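Local coordinates for protein lytic polysaccharide monooxygenase (PDB 4QI8) that probably cleaves cellulose chains oxidatively, as a secreted copper-dependent lytic polysaccharide monooxygenase of the AA9 family, at residues A[13-16]-A[17-20]. Sequence-based numbering, arbitrary orientation.
Sequences TTAD and WQYV
W17 has a left-handed backbone (phi 62°) at the third position of a type II beta turn from A15 to Q18, a place that demands this conformation and that glycine usually fills; the turn closes round it as Q18 N donates to A15 O at 3.1 Å. Q18 grips A15 a second time, its side-chain OE1 accepting from A15 N at 3.1 Å. This bond needs reach, and Q18 supplies it with CG opposite its own backbone N (chi1 -180°) and the chain extended beyond, so that the amide passes beside the turn to the A15 peptide. The bond is somewhat bent (148°), with the donor slightly tilted from the amide plane. The indole of W17 leaves the turn to pack on P5, R22, A23 and W26. D16, at the other corner, sends OD1 to K6 in a salt bridge, tying the turn to strand 3-8. Inside the bend a water takes three bonds, giving protons to T14 OG1 (2.8 Å) and A15 O and receiving one from Y19 N (3.0 Å). Threonine suits its place because it carries hydroxyl and methyl on one CB: OG1 accepts from the water and also bonds V7 O, while CB lies in plane at the edge of the Y19 ring. CG of Q18 rests over the rim of one face of that ring, 3.9 Å above its plane. With an alanine here instead of Q18, A15 N would probably lose its side-chain acceptor and the Y19 ring the methylene at its rim. In this surface loop of the AA9 beta-sandwich, side-chain amide and water thus supply bonds that no regular helix or strand provides, holding an irregular backbone in a defined shape.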
ATOM      1  N   THR A  13       7.140  17.484  -7.455  1.00 29.49           N
ATOM      2  CA  THR A  13       7.307  16.036  -7.683  1.00 28.44           C
ATOM      3  C   THR A  13       8.764  15.591  -7.540  1.00 28.06           C
ATOM      4  O   THR A  13       9.684  16.380  -7.458  1.00 30.79           O
ATOM      5  CB  THR A  13       6.844  15.621  -9.110  1.00 26.24           C
ATOM      6  OG1 THR A  13       7.067  14.229  -9.364  1.00 28.38           O
ATOM      7  CG2 THR A  13       7.649  16.317 -10.147  1.00 26.98           C
ATOM      8  N   THR A  14       8.938  14.295  -7.433  1.00 24.68           N
ATOM      9  CA  THR A  14      10.253  13.721  -7.351  1.00 19.19           C
ATOM     10  C   THR A  14      10.525  13.048  -8.730  1.00 20.25           C
ATOM     11  O   THR A  14      10.039  13.506  -9.743  1.00 22.33           O
ATOM     12  CB  THR A  14      10.334  12.881  -6.067  1.00 20.54           C
ATOM     13  OG1 THR A  14       9.353  11.836  -6.076  1.00 23.79           O
ATOM     14  CG2 THR A  14      10.077  13.840  -4.838  1.00 21.62           C
ATOM     15  N   ALA A  15      11.411  12.092  -8.790  1.00 15.22           N
ATOM     16  CA  ALA A  15      11.647  11.346 -10.004  1.00 10.40           C
ATOM     17  C   ALA A  15      11.089   9.942  -9.763  1.00  8.57           C
ATOM     18  O   ALA A  15      10.953   9.509  -8.603  1.00 10.05           O
ATOM     19  CB  ALA A  15      13.131  11.283 -10.294  1.00 10.70           C
ATOM     20  N   ASP A  16      10.769   9.222 -10.836  1.00  8.04           N
ATOM     21  CA  ASP A  16      10.370   7.833 -10.683  1.00  8.43           C
ATOM     22  C   ASP A  16      11.436   7.061  -9.921  1.00  7.70           C
ATOM     23  O   ASP A  16      12.618   7.138 -10.249  1.00  8.61           O
ATOM     24  CB  ASP A  16      10.171   7.168 -12.040  1.00 10.26           C
ATOM     25  CG  ASP A  16       8.909   7.632 -12.761  1.00 11.76           C
ATOM     26  OD1 ASP A  16       8.071   8.316 -12.144  1.00 13.69           O
ATOM     27  OD2 ASP A  16       8.735   7.271 -13.949  1.00 15.17           O
ATOM     28  N   TRP A  17      10.989   6.316  -8.916  1.00  8.52           N
ATOM     29  CA  TRP A  17      11.828   5.428  -8.106  1.00  9.07           C
ATOM     30  C   TRP A  17      12.919   6.175  -7.340  1.00  9.55           C
ATOM     31  O   TRP A  17      13.909   5.579  -6.909  1.00 12.38           O
ATOM     32  CB  TRP A  17      12.415   4.298  -8.952  1.00 10.95           C
ATOM     33  CG  TRP A  17      11.413   3.660  -9.868  1.00  8.93           C
ATOM     34  CD1 TRP A  17      11.454   3.659 -11.224  1.00 11.54           C
ATOM     35  CD2 TRP A  17      10.219   2.942  -9.503  1.00  7.46           C
ATOM     36  NE1 TRP A  17      10.382   2.980 -11.731  1.00  9.78           N
ATOM     37  CE2 TRP A  17       9.602   2.531 -10.698  1.00  8.51           C
ATOM     38  CE3 TRP A  17       9.621   2.590  -8.286  1.00  6.73           C
ATOM     39  CZ2 TRP A  17       8.413   1.799 -10.719  1.00  8.69           C
ATOM     40  CZ3 TRP A  17       8.438   1.850  -8.311  1.00  6.81           C
ATOM     41  CH2 TRP A  17       7.850   1.466  -9.517  1.00  7.50           C
ATOM     42  N   GLN A  18      12.711   7.463  -7.094  1.00  9.41           N
ATOM     43  CA  GLN A  18      13.668   8.221  -6.295  1.00  9.97           C
ATOM     44  C   GLN A  18      13.509   7.889  -4.817  1.00  7.99           C
ATOM     45  O   GLN A  18      14.478   7.534  -4.155  1.00 10.65           O
ATOM     46  CB  GLN A  18      13.523   9.722  -6.513  1.00 10.72           C
ATOM     47  CG  GLN A  18      14.517  10.514  -5.683  1.00 12.18           C
ATOM     48  CD  GLN A  18      14.408  11.992  -5.901  1.00 14.74           C
ATOM     49  OE1 GLN A  18      13.460  12.470  -6.519  1.00 15.40           O
ATOM     50  NE2 GLN A  18      15.384  12.732  -5.399  1.00 15.15           N
ATOM     51  N   TYR A  19      12.283   8.001  -4.309  1.00  6.61           N
ATOM     52  CA  TYR A  19      11.967   7.686  -2.916  1.00  6.81           C
ATOM     53  C   TYR A  19      11.208   6.367  -2.791  1.00  6.38           C
ATOM     54  O   TYR A  19      10.861   5.961  -1.692  1.00  8.48           O
ATOM     55  CB  TYR A  19      11.129   8.813  -2.310  1.00  8.11           C
ATOM     56  CG  TYR A  19      11.846  10.133  -2.282  1.00  9.06           C
ATOM     57  CD1 TYR A  19      12.844  10.372  -1.365  1.00 11.01           C
ATOM     58  CD2 TYR A  19      11.532  11.144  -3.168  1.00 14.29           C
ATOM     59  CE1 TYR A  19      13.515  11.577  -1.324  1.00 14.42           C
ATOM     60  CE2 TYR A  19      12.206  12.359  -3.129  1.00 15.81           C
ATOM     61  CZ  TYR A  19      13.187  12.563  -2.207  1.00 16.20           C
ATOM     62  OH  TYR A  19      13.840  13.772  -2.183  1.00 19.94           O
ATOM     63  N   VAL A  20      10.936   5.721  -3.921  1.00  6.20           N
ATOM     64  CA  VAL A  20      10.203   4.469  -3.957  1.00  5.55           C
ATOM     65  C   VAL A  20      11.147   3.373  -4.425  1.00  5.46           C
ATOM     66  O   VAL A  20      11.818   3.519  -5.448  1.00  6.35           O
ATOM     67  CB  VAL A  20       8.984   4.585  -4.894  1.00  5.97           C
ATOM     68  CG1 VAL A  20       8.251   3.254  -4.991  1.00  6.24           C
ATOM     69  CG2 VAL A  20       8.048   5.695  -4.420  1.00  7.27           C
TER
HETATM   70  O   HOH W   1       9.970   9.132  -5.879  1.00 12.15           O